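PDB 3U62: shikimate dehydrogenase (NADP(+)) from Thermotoga maritima, which probably catalyses the reversible NADPH-linked reduction of 3-dehydroshikimate to shikimate, the fourth of seven steps in chorismate biosynthesis. Local coordinates for residues L170-S175 against D198-D203; E64-Y69 against K80-V85. All coordinates share one frame; numbering follows the deposited sequence.

In the fold
Interaction 1 joins the C-terminal ends of two neighbouring strands in the parallel six-stranded sheet of the Rossmann-type NADP domain, whereas interaction 2 lies in the substrate-binding domain beside a mixed sheet; the two share no helix or strand. The centres of interaction 1 and interaction 2 are about 21 Å apart, and the nearest atoms of interactions 1 and 2 about 11 Å. Five of the seven touching residues in interaction 1 are buried, and a backbone hydrogen bond ties its segments together. Interaction 2 is partly buried, with E64 exposed, and relies on apolar and sulfur contacts without a hydrogen bond between its segments. Each includes a backbone amide bound to a sulfate, near residues predicted to bind NADP(+) in both cases.

Interaction 1 of 2, residues L170-S175 against D198-D203; sequences LFNTTS and DVIYFD. With SO4 (sulfate ion), chain D.
N172 and D198 form a parallel beta bridge, their CA atoms 4.7 Å apart, at the point where both strands end. One residue on, V199 N donates to N172 O at 3.0 Å, with an N-H...O angle of 165°. Past this bond the backbones separate, and the CA atoms of S175 and I200 are 7.2 Å apart.

The side chains of N172 and D198 lie side by side and point the same way, with amide and carboxylate planes 89° apart. D198 OD1 accepts from I200 N at 3.1 Å, an Asx turn in which the donor approaches from above the carboxylate plane; D198 OD2 is hydrogen-bonded to T204 OG1. V199 has CG1 anti to its own carbonyl carbon (chi1 -57°) and CG2 between backbone N and carbonyl carbon, which sets both methyls against the opposite backbone: CG2 lies 3.5 Å from T173 CA, while CG1 packs on N172 O. I200 CD1 reaches T174 O at 3.7 Å. A sulfate, probably from the crystallisation liquor, is hydrogen-bonded by S175 N, S175 OG, R140 NH2 and R144 NH1; since R140, R144 and V199 are predicted NADP(+) residues, it may mark a cofactor phosphate position.

In the sheet, strand 169-172 runs between strands 111-114 and 195-198. T173 OG1 is hydrogen-bonded to V114 O, and the T173 side chain also touches A120 and V123 of helix 118-129, while L206 of helix 205-213 packs on N172 and D198.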
loop_
_atom_site.group_PDB
_atom_site.type_symbol
_atom_site.label_atom_id
_atom_site.label_comp_id
_atom_site.label_asym_id
_atom_site.label_seq_id
_atom_site.Cartn_x
_atom_site.Cartn_y
_atom_site.Cartn_z
ATOM N N LEU A 170 12.801 -7.188 -4.745
ATOM C CA LEU A 170 11.528 -7.893 -4.615
ATOM C C LEU A 170 10.545 -7.105 -3.751
ATOM O O LEU A 170 10.876 -6.689 -2.638
ATOM C CB LEU A 170 11.746 -9.292 -4.025
ATOM C CG LEU A 170 10.520 -10.151 -3.686
ATOM C CD1 LEU A 170 9.773 -10.574 -4.942
ATOM C CD2 LEU A 170 10.927 -11.368 -2.878
ATOM N N PHE A 171 9.340 -6.907 -4.281
ATOM C CA PHE A 171 8.247 -6.258 -3.564
ATOM C C PHE A 171 7.091 -7.239 -3.404
ATOM O O PHE A 171 6.566 -7.741 -4.404
ATOM C CB PHE A 171 7.734 -5.036 -4.339
ATOM C CG PHE A 171 8.655 -3.843 -4.314
ATOM C CD1 PHE A 171 9.832 -3.836 -5.056
ATOM C CD2 PHE A 171 8.322 -2.710 -3.579
ATOM C CE1 PHE A 171 10.679 -2.729 -5.045
ATOM C CE2 PHE A 171 9.165 -1.597 -3.562
ATOM C CZ PHE A 171 10.344 -1.608 -4.297
ATOM N N ASN A 172 6.696 -7.522 -2.165
ATOM C CA ASN A 172 5.414 -8.180 -1.937
ATOM C C ASN A 172 4.335 -7.132 -1.724
ATOM O O ASN A 172 4.457 -6.281 -0.839
ATOM C CB ASN A 172 5.437 -9.133 -0.740
ATOM C CG ASN A 172 4.046 -9.655 -0.393
ATOM O OD1 ASN A 172 3.553 -9.470 0.721
ATOM N ND2 ASN A 172 3.393 -10.294 -1.362
ATOM N N THR A 173 3.283 -7.195 -2.535
ATOM C CA THR A 173 2.164 -6.258 -2.417
ATOM C C THR A 173 0.852 -6.972 -2.078
ATOM O O THR A 173 -0.203 -6.338 -1.970
ATOM C CB THR A 173 1.978 -5.396 -3.690
ATOM O OG1 THR A 173 1.405 -6.195 -4.734
ATOM C CG2 THR A 173 3.310 -4.814 -4.162
ATOM N N THR A 174 0.928 -8.292 -1.909
ATOM C CA THR A 174 -0.238 -9.114 -1.591
ATOM C C THR A 174 -0.452 -9.207 -0.083
ATOM O O THR A 174 0.346 -8.689 0.705
ATOM C CB THR A 174 -0.098 -10.555 -2.145
ATOM O OG1 THR A 174 0.904 -11.263 -1.400
ATOM C CG2 THR A 174 0.277 -10.547 -3.620
ATOM N N SER A 175 -1.530 -9.881 0.307
ATOM C CA SER A 175 -1.803 -10.159 1.711
ATOM C C SER A 175 -1.120 -11.444 2.191
ATOM O O SER A 175 -1.267 -11.824 3.354
ATOM C CB SER A 175 -3.311 -10.226 1.963
ATOM O OG SER A 175 -3.904 -8.944 1.861
ATOM N N ASP A 198 8.205 -5.376 1.708
ATOM C CA ASP A 198 6.898 -5.960 1.976
ATOM C C ASP A 198 5.947 -4.853 2.404
ATOM O O ASP A 198 6.249 -4.094 3.326
ATOM C CB ASP A 198 7.012 -7.029 3.070
ATOM C CG ASP A 198 5.883 -8.050 3.023
ATOM O OD1 ASP A 198 4.740 -7.683 2.672
ATOM O OD2 ASP A 198 6.141 -9.229 3.348
ATOM N N VAL A 199 4.804 -4.753 1.729
ATOM C CA VAL A 199 3.811 -3.727 2.062
ATOM C C VAL A 199 3.107 -4.032 3.384
ATOM O O VAL A 199 2.474 -3.149 3.973
ATOM C CB VAL A 199 2.756 -3.510 0.936
ATOM C CG1 VAL A 199 3.435 -3.132 -0.381
ATOM C CG2 VAL A 199 1.862 -4.742 0.767
ATOM N N ILE A 200 3.214 -5.280 3.838
ATOM C CA ILE A 200 2.640 -5.689 5.115
ATOM C C ILE A 200 3.397 -5.018 6.257
ATOM O O ILE A 200 4.631 -5.007 6.296
ATOM C CB ILE A 200 2.591 -7.229 5.275
ATOM C CG1 ILE A 200 1.717 -7.836 4.171
ATOM C CG2 ILE A 200 2.046 -7.619 6.653
ATOM C CD1 ILE A 200 1.914 -9.324 3.949
ATOM N N TYR A 201 2.617 -4.450 7.171
ATOM C CA TYR A 201 3.096 -3.573 8.226
ATOM C C TYR A 201 4.051 -4.253 9.218
ATOM O O TYR A 201 5.004 -3.633 9.693
ATOM C CB TYR A 201 1.877 -2.979 8.946
ATOM C CG TYR A 201 2.210 -2.114 10.129
ATOM C CD1 TYR A 201 2.268 -2.658 11.412
ATOM C CD2 TYR A 201 2.477 -0.756 9.971
ATOM C CE1 TYR A 201 2.583 -1.875 12.509
ATOM C CE2 TYR A 201 2.797 0.041 11.067
ATOM C CZ TYR A 201 2.844 -0.528 12.332
ATOM O OH TYR A 201 3.153 0.240 13.431
ATOM N N PHE A 202 3.788 -5.525 9.511
ATOM C CA PHE A 202 4.528 -6.281 10.527
ATOM C C PHE A 202 5.419 -7.356 9.896
ATOM O O PHE A 202 5.328 -7.614 8.693
ATOM C CB PHE A 202 3.553 -6.911 11.536
ATOM C CG PHE A 202 2.350 -7.574 10.903
ATOM C CD1 PHE A 202 2.422 -8.887 10.440
ATOM C CD2 PHE A 202 1.141 -6.891 10.784
ATOM C CE1 PHE A 202 1.314 -9.504 9.858
ATOM C CE2 PHE A 202 0.026 -7.499 10.204
ATOM C CZ PHE A 202 0.115 -8.808 9.742
ATOM N N ASP A 203 6.277 -7.969 10.715
ATOM C CA ASP A 203 7.176 -9.031 10.259
ATOM C C ASP A 203 6.419 -10.166 9.583
ATOM O O ASP A 203 5.453 -10.706 10.133
ATOM C CB ASP A 203 8.002 -9.593 11.421
ATOM C CG ASP A 203 9.195 -8.723 11.781
ATOM O OD1 ASP A 203 9.412 -7.668 11.146
ATOM O OD2 ASP A 203 9.929 -9.102 12.720
HETATM S S SO4 D . -4.647 -9.200 -1.487
HETATM O O1 SO4 D . -5.936 -9.663 -0.975
HETATM O O2 SO4 D . -4.810 -8.688 -2.848
HETATM O O3 SO4 D . -3.699 -10.311 -1.497
HETATM O O4 SO4 D . -4.138 -8.131 -0.632
#

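Interaction 2 of 2, residues E64-Y69 against K80-V85; sequences ERVMRY and KAVNCV. With SO4 (sulfate ion), chain C.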
loop_
_atom_site.group_PDB
_atom_site.type_symbol
_atom_site.label_atom_id
_atom_site.label_comp_id
_atom_site.label_asym_id
_atom_site.label_seq_id
_atom_site.Cartn_x
_atom_site.Cartn_y
_atom_site.Cartn_z
ATOM N N GLU A 64 -10.036 0.055 -5.976
ATOM C CA GLU A 64 -10.522 0.207 -7.345
ATOM C C GLU A 64 -12.029 0.468 -7.348
ATOM O O GLU A 64 -12.518 1.307 -8.107
ATOM C CB GLU A 64 -10.189 -1.036 -8.182
ATOM C CG GLU A 64 -10.354 -0.862 -9.701
ATOM C CD GLU A 64 -11.801 -0.971 -10.172
ATOM O OE1 GLU A 64 -12.565 -1.784 -9.601
ATOM O OE2 GLU A 64 -12.170 -0.249 -11.122
ATOM N N ARG A 65 -12.748 -0.252 -6.490
ATOM C CA ARG A 65 -14.210 -0.211 -6.433
ATOM C C ARG A 65 -14.767 1.188 -6.147
ATOM O O ARG A 65 -15.782 1.583 -6.729
ATOM C CB ARG A 65 -14.707 -1.190 -5.370
ATOM C CG ARG A 65 -16.084 -1.784 -5.636
ATOM C CD ARG A 65 -16.553 -2.629 -4.456
ATOM N NE ARG A 65 -15.577 -3.645 -4.063
ATOM C CZ ARG A 65 -15.527 -4.879 -4.560
ATOM N NH1 ARG A 65 -16.398 -5.273 -5.482
ATOM N NH2 ARG A 65 -14.598 -5.724 -4.133
ATOM N N VAL A 66 -14.101 1.923 -5.258
ATOM C CA VAL A 66 -14.583 3.234 -4.805
ATOM C C VAL A 66 -14.465 4.334 -5.876
ATOM O O VAL A 66 -15.091 5.391 -5.762
ATOM C CB VAL A 66 -13.889 3.661 -3.475
ATOM C CG1 VAL A 66 -12.447 4.110 -3.717
ATOM C CG2 VAL A 66 -14.688 4.747 -2.756
ATOM N N MET A 67 -13.675 4.067 -6.917
ATOM C CA MET A 67 -13.417 5.039 -7.982
ATOM C C MET A 67 -14.675 5.508 -8.701
ATOM O O MET A 67 -14.763 6.668 -9.109
ATOM C CB MET A 67 -12.443 4.465 -9.007
ATOM C CG MET A 67 -11.066 4.178 -8.452
ATOM S SD MET A 67 -9.928 3.707 -9.757
ATOM C CE MET A 67 -9.619 5.315 -10.524
ATOM N N ARG A 68 -15.641 4.604 -8.854
ATOM C CA ARG A 68 -16.903 4.910 -9.523
ATOM C C ARG A 68 -17.722 5.960 -8.763
ATOM O O ARG A 68 -18.565 6.643 -9.350
ATOM C CB ARG A 68 -17.726 3.630 -9.717
ATOM C CG ARG A 68 -18.915 3.783 -10.662
ATOM C CD ARG A 68 -19.884 2.614 -10.589
ATOM N NE ARG A 68 -20.811 2.650 -11.720
ATOM C CZ ARG A 68 -21.902 1.898 -11.849
ATOM N NH1 ARG A 68 -22.241 1.024 -10.908
ATOM N NH2 ARG A 68 -22.663 2.026 -12.929
ATOM N N TYR A 69 -17.453 6.098 -7.467
ATOM C CA TYR A 69 -18.278 6.931 -6.591
ATOM C C TYR A 69 -17.656 8.286 -6.250
ATOM O O TYR A 69 -18.270 9.099 -5.555
ATOM C CB TYR A 69 -18.636 6.158 -5.319
ATOM C CG TYR A 69 -19.347 4.855 -5.603
ATOM C CD1 TYR A 69 -18.629 3.677 -5.807
ATOM C CD2 TYR A 69 -20.740 4.801 -5.692
ATOM C CE1 TYR A 69 -19.275 2.478 -6.081
ATOM C CE2 TYR A 69 -21.397 3.603 -5.964
ATOM C CZ TYR A 69 -20.655 2.446 -6.156
ATOM O OH TYR A 69 -21.289 1.256 -6.425
ATOM N N LYS A 80 -5.513 3.089 -11.187
ATOM C CA LYS A 80 -6.804 2.399 -11.044
ATOM C C LYS A 80 -7.072 2.014 -9.586
ATOM O O LYS A 80 -7.570 0.920 -9.303
ATOM C CB LYS A 80 -6.899 1.164 -11.955
ATOM C CG LYS A 80 -6.675 1.432 -13.434
ATOM C CD LYS A 80 -6.841 0.155 -14.237
ATOM C CE LYS A 80 -6.438 0.358 -15.685
ATOM N NZ LYS A 80 -6.730 -0.844 -16.513
ATOM N N ALA A 81 -6.740 2.920 -8.670
ATOM C CA ALA A 81 -6.966 2.707 -7.243
ATOM C C ALA A 81 -7.025 4.029 -6.494
ATOM O O ALA A 81 -6.197 4.917 -6.711
ATOM C CB ALA A 81 -5.881 1.809 -6.653
ATOM N N VAL A 82 -8.018 4.150 -5.619
ATOM C CA VAL A 82 -8.154 5.300 -4.736
ATOM C C VAL A 82 -8.103 4.807 -3.291
ATOM O O VAL A 82 -8.901 3.955 -2.894
ATOM C CB VAL A 82 -9.479 6.066 -5.005
ATOM C CG1 VAL A 82 -9.805 7.024 -3.865
ATOM C CG2 VAL A 82 -9.407 6.816 -6.327
ATOM N N ASN A 83 -7.159 5.330 -2.513
ATOM C CA ASN A 83 -7.059 4.972 -1.097
ATOM C C ASN A 83 -7.331 6.141 -0.154
ATOM O O ASN A 83 -7.338 5.969 1.063
ATOM C CB ASN A 83 -5.698 4.345 -0.777
ATOM C CG ASN A 83 -4.587 5.372 -0.689
ATOM O OD1 ASN A 83 -4.456 6.236 -1.556
ATOM N ND2 ASN A 83 -3.776 5.281 0.360
ATOM N N CYS A 84 -7.539 7.327 -0.721
ATOM C CA CYS A 84 -7.813 8.521 0.068
ATOM C C CYS A 84 -8.872 9.372 -0.618
ATOM O O CYS A 84 -8.688 9.817 -1.753
ATOM C CB CYS A 84 -6.532 9.333 0.288
ATOM S SG CYS A 84 -6.750 10.836 1.285
ATOM N N VAL A 85 -9.982 9.583 0.080
ATOM C CA VAL A 85 -11.082 10.389 -0.435
ATOM C C VAL A 85 -11.266 11.625 0.433
ATOM O O VAL A 85 -11.124 11.562 1.654
ATOM C CB VAL A 85 -12.403 9.579 -0.502
ATOM C CG1 VAL A 85 -13.582 10.465 -0.896
ATOM C CG2 VAL A 85 -12.269 8.422 -1.482
HETATM S S SO4 C . -8.126 -3.280 -4.168
HETATM O O1 SO4 C . -8.467 -4.693 -4.045
HETATM O O2 SO4 C . -8.949 -2.670 -5.213
HETATM O O3 SO4 C . -6.716 -3.152 -4.517
HETATM O O4 SO4 C . -8.369 -2.610 -2.895
#
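Apolar contact between V66 and V82 places V66 CG1 3.8 Å from V82 CB, the two side chains crossing at about a right angle. V66 CG1 stands between its own backbone N and carbonyl carbon (chi1 75°), and from there it also meets V82 O. M67 adds a second contact, CG to V82 CG2, again at 3.8 Å.

Further along M67, sulfur meets backbone: SD lies 3.3 Å from K80 C and 3.5 Å from A81 N. K80, with positive phi, is the C-prime residue of the Schellman motif ending helix 74-79, so the thioether lies against the peptide that leaves this helix. The aliphatic part of E64 meets the same turn, its CG 3.3 Å from K80 O, an oxygen that accepts a hydrogen bond from R121.

The polar bonds lead outward. E64 N donates to a sulfate oxygen, O2, at 3.0 Å and 169°, and K63 NZ and G118 N hold the same ion; K80 NZ pairs with D149.

Contact between the two ranges is thus van der Waals in kind, with a backbone hydrogen bond between K63 and V82 just beside it. Polar ends turn to outside partners, and the sulfate bridges the predicted proton acceptor K63 and the predicted NADP(+) residue G118.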